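Local coordinates for xylulokinase (Brucella ovis, PDB 5VM1), which probably phosphorylates D-xylulose to D-xylulose 5-phosphate at the expense of ATP, as a member of the FGGY family of carbohydrate kinases, at residues T128-F133 against A283-C288; P134-P139 against G182-D187; D176-A181 against G239-N244. All coordinates share one frame; numbering follows the deposited sequence.

Contact 1 of 3, residues T128-F133 against A283-C288; sequences TGNIVF and AVHAFC
The rings of F133 and H285 meet rim to rim: F133 CE2 lies 3.6 Å from H285 CE1, and with the planes at 68° neither ring covers the face of the other. I131 CG2 sits over one face of F133, towards the rim, while the edge of H285 also receives CB and OD1 of N130. The F287 ring meets the N130 amide obliquely, ND2 being 3.4 Å from CE1. This contact bridges the two lobes of the FGGY kinase fold, bringing the loop after helix 122-128 against strand 285-288, an outermost strand of the sheet in the C-terminal part. R346 adds a cation-pi interaction to F133.

N130 does most of the joining. Its chi1 of -60° sets CG anti to the carbonyl carbon, and the amide then addresses both polar backbone atoms of A286. N130 OD1 accepts from A286 N at 2.7 Å, in the carbonyl plane and on a lone pair; N130 ND2 returns a bond of 2.9 Å to A286 O, which lies near the amide plane although the donor stands above the plane of the A286 carbonyl. The primary amide thus pairs with one residue of the strand edge, whereas H285 and F287 bond to strand 295-301 with their backbones. A weak bond from H285 ND1 gives OD1 a second donor.

The loop is itself braced by an ST turn, T128 OG1 accepting from N130 N, with F124 O as a further partner of that hydroxyl. Further along, I131 CD1 packs on A283 CB at 3.8 Å. Two waters finish the seam by donating to one acceptor: V284 O is 3.0 Å from the water held by G129 O and 2.6 Å from the water that accepts from I131 N.

Contact 2 of 3, residues P134-P139 against G182-D187; sequences PGFTAP and GTSWLD
A138 and W185 carry the apolar part of this contact. The methyl of A138 stands over one face of the indole in a CH-pi arrangement, its CB 4.1 Å from the centroid of the five-membered ring and 23° off the ring normal. A138 CA continues the cover towards the rim, near CZ2. T137 reaches the six-membered ring through its methyl, CG2 being 3.5 Å from W185 CZ3, and the two side chains cross at about a right angle. CG2 is anti to the backbone N (from a chi1 of -43° for OG1), which sends the methyl to the tryptophan and turns the hydroxyl elsewhere, to H88 O. A138 CB also touches S184 CB at 3.7 Å.

Hydrogen bonding across the pair consists of one backbone link, A138 N to T183 O at 2.9 Å, with the donor nearly in line with the carbonyl (C=O...N angle 161°). A second bond, within 182-187, shapes the turn: T183 OG1 accepts from W185 N at 2.9 Å, an ST turn, and also bonds to S180 O. The indole NE1 is bonded to T201 OG1, which holds the ring from its five-membered side.

The third kind of contact is polar against aromatic edge. S184 OG lies near the plane of the F136 ring, 3.1 Å from CD2. F136 in turn stacks on H88, whose ND1 bonds to G182 O; since H88 is predicted to bind substrate, both segments abut the likely sugar site.

In the fold, the contact sets the first turn of helix 137-147 against the bend leading from helix 177-180 into strand 186-187. Strand 192-193 packs on T183 and W185, strand 157-159 touches T137 and W185, and helix 112-120 backs A138.

Contact 3 of 3, residues D176-A181 against G239-N244; sequences DMSDSA and GGAGDN
G239 opens the contact with its carbonyl, O lying 3.7 Å from D176 CB, while R166 bonds to the same oxygen. At G240 the chain takes a conformation with positive phi (85°), and its carbonyl comes beside the D176 carboxylate, which it cannot bond because both groups are acceptors. The backbone of G240 bonds to that of G214. With chi1 at 83°, D176 CG lies between its own backbone N and carbonyl carbon, folded over the start of helix 177-180 as an N-cap: D176 OD2 accepts from S178 N at 3.0 Å, from well above the carboxylate plane, and a weak bond from D179 N to OD1 completes the cap. K162 forms salt bridges to OD1 of D176 and OD2 of D179, which would offset the two buried negative charges.

At A241 the chain becomes extended again (strand 241-242), its backbone bonded to L83 of the parallel neighbouring strand. Its CA packs against the carboxylate, 3.4 Å from D176 OD2, and its CB touches S178 OG.

G242 then supplies the hydrogen bond that crosses the contact: G242 N donates to S178 OG at 3.1 Å, with an N-H...O angle of 157°. The serine hydroxyl in turn donates a hydrogen bond to D176 OD2 at 2.7 Å, on the syn lone pair of that oxygen. The chain of donors therefore ties the strand end to a capped helix. The bare CA of G242 faces D179, 3.7 Å from OD1, and G242 is itself the N-cap of helix 243-251. D243, the predicted proton acceptor, follows at once as the first helical residue. This glycine-rich passage from a sheet strand into a helix, with the likely catalytic aspartate at the start of the helix, is characteristic of the FGGY kinase active site.

Overall arrangement
All three contacts are buried and lie around the predicted substrate and catalytic residues, but they join different parts. Contact 1 is the one that bridges the N- and C-terminal domains; contacts 2 and 3 are internal to the N-terminal one. Their chemistry differs: a side-chain amide and waters at a strand edge in contact 1, indole packing with one backbone bond in contact 2, and a backbone N-H to hydroxyl to carboxylate chain of hydrogen bonds in contact 3. F136 connects contacts 1 and 2 through its ring against H285. Segment 176-181 runs directly into 182-187, so that contacts 2 and 3 interleave along the chain, and C288 and F287 of contact 1 rest against residues 177-181.

Contact 1 of 3, residues T128-F133 against A283-C288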
# COMPACT_ATOMS: atom_id res chain seq x y z
N THR A 128 11.15 -13.65 -6.21
CA THR A 128 10.39 -12.60 -5.54
C THR A 128 9.06 -13.07 -4.97
O THR A 128 8.53 -12.43 -4.06
CB THR A 128 10.07 -11.43 -6.49
OG1 THR A 128 9.00 -11.80 -7.36
CG2 THR A 128 11.26 -10.97 -7.31
N GLY A 129 8.50 -14.17 -5.49
CA GLY A 129 7.15 -14.59 -5.13
C GLY A 129 6.02 -13.73 -5.67
O GLY A 129 4.88 -13.89 -5.24
N ASN A 130 6.30 -12.82 -6.61
CA ASN A 130 5.30 -11.88 -7.10
C ASN A 130 5.34 -11.77 -8.62
O ASN A 130 6.36 -12.03 -9.27
CB ASN A 130 5.49 -10.46 -6.49
CG ASN A 130 5.39 -10.45 -4.97
OD1 ASN A 130 4.30 -10.51 -4.42
ND2 ASN A 130 6.54 -10.33 -4.28
N ILE A 131 4.20 -11.38 -9.18
CA ILE A 131 4.14 -10.97 -10.57
C ILE A 131 4.97 -9.70 -10.76
O ILE A 131 5.04 -8.85 -9.87
CB ILE A 131 2.67 -10.74 -10.96
CG1 ILE A 131 1.90 -12.07 -10.95
CG2 ILE A 131 2.56 -10.02 -12.32
CD1 ILE A 131 0.39 -11.91 -11.10
N VAL A 132 5.62 -9.59 -11.92
CA VAL A 132 6.37 -8.39 -12.26
C VAL A 132 5.42 -7.46 -13.02
O VAL A 132 5.17 -7.62 -14.21
CB VAL A 132 7.62 -8.70 -13.09
CG1 VAL A 132 8.54 -7.49 -13.17
CG2 VAL A 132 8.35 -9.90 -12.53
N PHE A 133 4.86 -6.50 -12.30
CA PHE A 133 4.05 -5.47 -12.94
C PHE A 133 4.92 -4.29 -13.38
O PHE A 133 6.02 -4.08 -12.87
CB PHE A 133 2.95 -5.01 -12.00
CG PHE A 133 1.88 -6.02 -11.82
CD1 PHE A 133 0.93 -6.20 -12.82
CD2 PHE A 133 1.80 -6.79 -10.67
CE1 PHE A 133 -0.07 -7.13 -12.66
CE2 PHE A 133 0.80 -7.72 -10.51
CZ PHE A 133 -0.14 -7.90 -11.50
N ALA A 283 -2.21 -14.41 -8.22
CA ALA A 283 -2.00 -12.97 -8.30
C ALA A 283 -2.16 -12.28 -6.95
O ALA A 283 -2.68 -11.17 -6.86
CB ALA A 283 -2.91 -12.33 -9.35
N VAL A 284 -1.72 -12.93 -5.86
CA VAL A 284 -1.59 -12.23 -4.59
C VAL A 284 -0.14 -11.76 -4.47
O VAL A 284 0.78 -12.37 -5.03
CB VAL A 284 -2.00 -13.06 -3.35
CG1 VAL A 284 -3.05 -14.11 -3.68
CG2 VAL A 284 -0.79 -13.66 -2.68
N HIS A 285 0.07 -10.62 -3.82
CA HIS A 285 1.41 -10.15 -3.51
C HIS A 285 1.87 -10.70 -2.16
O HIS A 285 1.07 -10.82 -1.22
CB HIS A 285 1.47 -8.62 -3.50
CG HIS A 285 1.32 -8.03 -4.87
ND1 HIS A 285 2.20 -8.31 -5.89
CD2 HIS A 285 0.34 -7.27 -5.41
CE1 HIS A 285 1.80 -7.70 -7.00
NE2 HIS A 285 0.66 -7.07 -6.73
N ALA A 286 3.15 -11.08 -2.09
CA ALA A 286 3.78 -11.52 -0.84
C ALA A 286 5.07 -10.74 -0.67
O ALA A 286 6.01 -10.89 -1.47
CB ALA A 286 4.05 -13.02 -0.81
N PHE A 287 5.12 -9.92 0.37
CA PHE A 287 6.24 -9.04 0.63
C PHE A 287 6.69 -9.23 2.07
O PHE A 287 5.91 -9.67 2.93
CB PHE A 287 5.87 -7.56 0.45
CG PHE A 287 5.48 -7.18 -0.94
CD1 PHE A 287 6.21 -7.58 -2.04
CD2 PHE A 287 4.38 -6.35 -1.15
CE1 PHE A 287 5.85 -7.18 -3.33
CE2 PHE A 287 4.01 -5.95 -2.43
CZ PHE A 287 4.75 -6.37 -3.53
N CYS A 288 7.93 -8.83 2.33
CA CYS A 288 8.39 -8.71 3.71
C CYS A 288 7.59 -7.64 4.44
O CYS A 288 7.15 -6.65 3.85
CB CYS A 288 9.88 -8.33 3.77
SG CYS A 288 11.00 -9.42 2.86
O HOH W 1 2.72 -14.19 -3.67
O HOH W 2 1.86 -11.32 -7.10

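Contact 2 of 3, residues P134-P139 against G182-D187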
# COMPACT_ATOMS: atom_id res chain seq x y z
N PRO A 134 4.45 -3.52 -14.37
CA PRO A 134 5.26 -2.40 -14.89
C PRO A 134 5.53 -1.32 -13.88
O PRO A 134 6.45 -0.51 -14.12
CB PRO A 134 4.41 -1.85 -16.04
CG PRO A 134 3.06 -2.31 -15.77
CD PRO A 134 3.13 -3.60 -15.02
N GLY A 135 4.77 -1.26 -12.79
CA GLY A 135 4.97 -0.28 -11.73
C GLY A 135 6.01 -0.65 -10.70
O GLY A 135 6.37 0.19 -9.86
N PHE A 136 6.50 -1.87 -10.76
CA PHE A 136 7.59 -2.32 -9.93
C PHE A 136 8.91 -1.74 -10.47
O PHE A 136 8.98 -1.22 -11.59
CB PHE A 136 7.58 -3.85 -9.89
CG PHE A 136 6.46 -4.43 -9.08
CD1 PHE A 136 5.38 -3.67 -8.69
CD2 PHE A 136 6.50 -5.75 -8.70
CE1 PHE A 136 4.36 -4.22 -7.94
CE2 PHE A 136 5.47 -6.32 -7.94
CZ PHE A 136 4.41 -5.56 -7.56
N THR A 137 9.97 -1.80 -9.64
CA THR A 137 11.19 -1.05 -9.96
C THR A 137 11.99 -1.71 -11.07
O THR A 137 12.46 -1.02 -11.99
CB THR A 137 12.04 -0.87 -8.69
OG1 THR A 137 11.20 -0.52 -7.59
CG2 THR A 137 13.13 0.20 -8.87
N ALA A 138 12.13 -3.04 -11.03
CA ALA A 138 12.94 -3.79 -12.00
C ALA A 138 12.59 -3.50 -13.46
O ALA A 138 13.49 -3.09 -14.21
CB ALA A 138 12.81 -5.29 -11.70
N PRO A 139 11.33 -3.64 -13.92
CA PRO A 139 11.04 -3.35 -15.35
C PRO A 139 11.36 -1.92 -15.77
O PRO A 139 11.75 -1.71 -16.92
CB PRO A 139 9.53 -3.58 -15.47
CG PRO A 139 9.08 -4.08 -14.15
CD PRO A 139 10.10 -3.81 -13.13
N GLY A 182 9.26 -4.89 -2.97
CA GLY A 182 8.57 -4.30 -4.10
C GLY A 182 9.44 -3.88 -5.26
O GLY A 182 8.94 -3.30 -6.22
N THR A 183 10.72 -4.18 -5.25
CA THR A 183 11.57 -3.80 -6.37
C THR A 183 11.62 -4.86 -7.45
O THR A 183 11.94 -4.53 -8.59
CB THR A 183 13.01 -3.55 -5.90
OG1 THR A 183 13.56 -4.79 -5.43
CG2 THR A 183 13.05 -2.55 -4.77
N SER A 184 11.23 -6.08 -7.10
CA SER A 184 11.41 -7.28 -7.90
C SER A 184 12.88 -7.65 -8.08
O SER A 184 13.22 -8.40 -8.97
CB SER A 184 10.71 -7.15 -9.25
OG SER A 184 9.32 -7.08 -9.04
N TRP A 185 13.75 -7.12 -7.22
CA TRP A 185 15.13 -7.55 -7.11
C TRP A 185 15.44 -8.34 -5.84
O TRP A 185 16.56 -8.86 -5.71
CB TRP A 185 16.08 -6.35 -7.17
CG TRP A 185 16.17 -5.66 -8.48
CD1 TRP A 185 16.41 -6.23 -9.70
CD2 TRP A 185 16.11 -4.26 -8.70
NE1 TRP A 185 16.47 -5.26 -10.68
CE2 TRP A 185 16.30 -4.04 -10.09
CE3 TRP A 185 15.90 -3.16 -7.87
CZ2 TRP A 185 16.27 -2.77 -10.65
CZ3 TRP A 185 15.87 -1.89 -8.43
CH2 TRP A 185 16.05 -1.71 -9.81
N LEU A 186 14.50 -8.42 -4.89
CA LEU A 186 14.71 -9.05 -3.59
C LEU A 186 14.34 -10.54 -3.60
O LEU A 186 13.36 -10.95 -4.22
CB LEU A 186 13.88 -8.33 -2.53
CG LEU A 186 14.30 -8.59 -1.08
CD1 LEU A 186 15.39 -7.59 -0.63
CD2 LEU A 186 13.11 -8.54 -0.18
N ASP A 187 15.16 -11.36 -2.93
CA ASP A 187 14.76 -12.72 -2.58
C ASP A 187 13.87 -12.58 -1.34
O ASP A 187 14.34 -12.55 -0.20
CB ASP A 187 15.97 -13.62 -2.34
CG ASP A 187 15.60 -15.12 -2.19
OD1 ASP A 187 14.52 -15.43 -1.65
OD2 ASP A 187 16.39 -15.99 -2.59

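Contact 3 of 3, residues D176-A181 against G239-N244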
# COMPACT_ATOMS: atom_id res chain seq x y z
N ASP A 176 14.60 -0.76 3.77
CA ASP A 176 14.04 -1.80 4.62
C ASP A 176 13.51 -2.95 3.77
O ASP A 176 13.37 -2.83 2.55
CB ASP A 176 12.93 -1.25 5.54
CG ASP A 176 11.57 -1.16 4.84
OD1 ASP A 176 11.42 -0.28 3.96
OD2 ASP A 176 10.64 -1.93 5.18
N MET A 177 13.25 -4.09 4.42
CA MET A 177 12.85 -5.29 3.69
C MET A 177 11.53 -5.11 2.94
O MET A 177 11.41 -5.56 1.79
CB MET A 177 12.76 -6.48 4.63
CG MET A 177 14.09 -6.87 5.23
SD MET A 177 15.37 -7.16 3.99
CE MET A 177 16.80 -7.33 5.04
N SER A 178 10.54 -4.43 3.55
CA SER A 178 9.18 -4.39 2.99
C SER A 178 9.13 -3.54 1.74
O SER A 178 8.38 -3.84 0.81
CB SER A 178 8.17 -3.87 4.01
OG SER A 178 8.22 -2.46 4.17
N ASP A 179 9.91 -2.48 1.71
CA ASP A 179 9.91 -1.62 0.55
C ASP A 179 10.72 -2.25 -0.57
O ASP A 179 10.35 -2.15 -1.75
CB ASP A 179 10.49 -0.25 0.95
CG ASP A 179 9.77 0.94 0.29
OD1 ASP A 179 8.90 0.78 -0.62
OD2 ASP A 179 10.07 2.07 0.74
N SER A 180 11.79 -2.95 -0.20
CA SER A 180 12.64 -3.53 -1.21
C SER A 180 12.08 -4.80 -1.82
O SER A 180 12.43 -5.13 -2.96
CB SER A 180 14.02 -3.74 -0.61
OG SER A 180 14.72 -2.51 -0.61
N ALA A 181 11.16 -5.49 -1.13
CA ALA A 181 10.46 -6.62 -1.74
C ALA A 181 9.60 -6.17 -2.91
O ALA A 181 9.21 -7.00 -3.74
CB ALA A 181 9.61 -7.37 -0.72
N GLY A 239 14.44 2.04 9.91
CA GLY A 239 14.39 1.50 8.57
C GLY A 239 13.17 1.97 7.81
O GLY A 239 13.26 2.29 6.62
N GLY A 240 12.04 2.03 8.49
CA GLY A 240 10.82 2.47 7.85
C GLY A 240 10.11 1.34 7.14
O GLY A 240 10.35 0.16 7.38
N ALA A 241 9.23 1.70 6.23
CA ALA A 241 8.51 0.68 5.51
C ALA A 241 7.92 1.31 4.27
O ALA A 241 7.87 2.53 4.15
CB ALA A 241 7.42 0.05 6.40
N GLY A 242 7.49 0.47 3.33
CA GLY A 242 6.60 0.96 2.30
C GLY A 242 5.25 1.29 2.91
O GLY A 242 4.91 0.83 4.00
N ASP A 243 4.46 2.09 2.17
CA ASP A 243 3.24 2.66 2.77
C ASP A 243 2.28 1.57 3.23
O ASP A 243 1.64 1.71 4.28
CB ASP A 243 2.53 3.64 1.83
CG ASP A 243 2.21 3.03 0.48
OD1 ASP A 243 2.47 1.83 0.30
OD2 ASP A 243 1.69 3.76 -0.39
N ASN A 244 2.19 0.47 2.50
CA ASN A 244 1.27 -0.59 2.93
C ASN A 244 1.72 -1.18 4.26
O ASN A 244 0.96 -1.21 5.22
CB ASN A 244 1.15 -1.64 1.85
CG ASN A 244 0.32 -1.16 0.68
OD1 ASN A 244 0.86 -0.68 -0.32
ND2 ASN A 244 -0.99 -1.31 0.78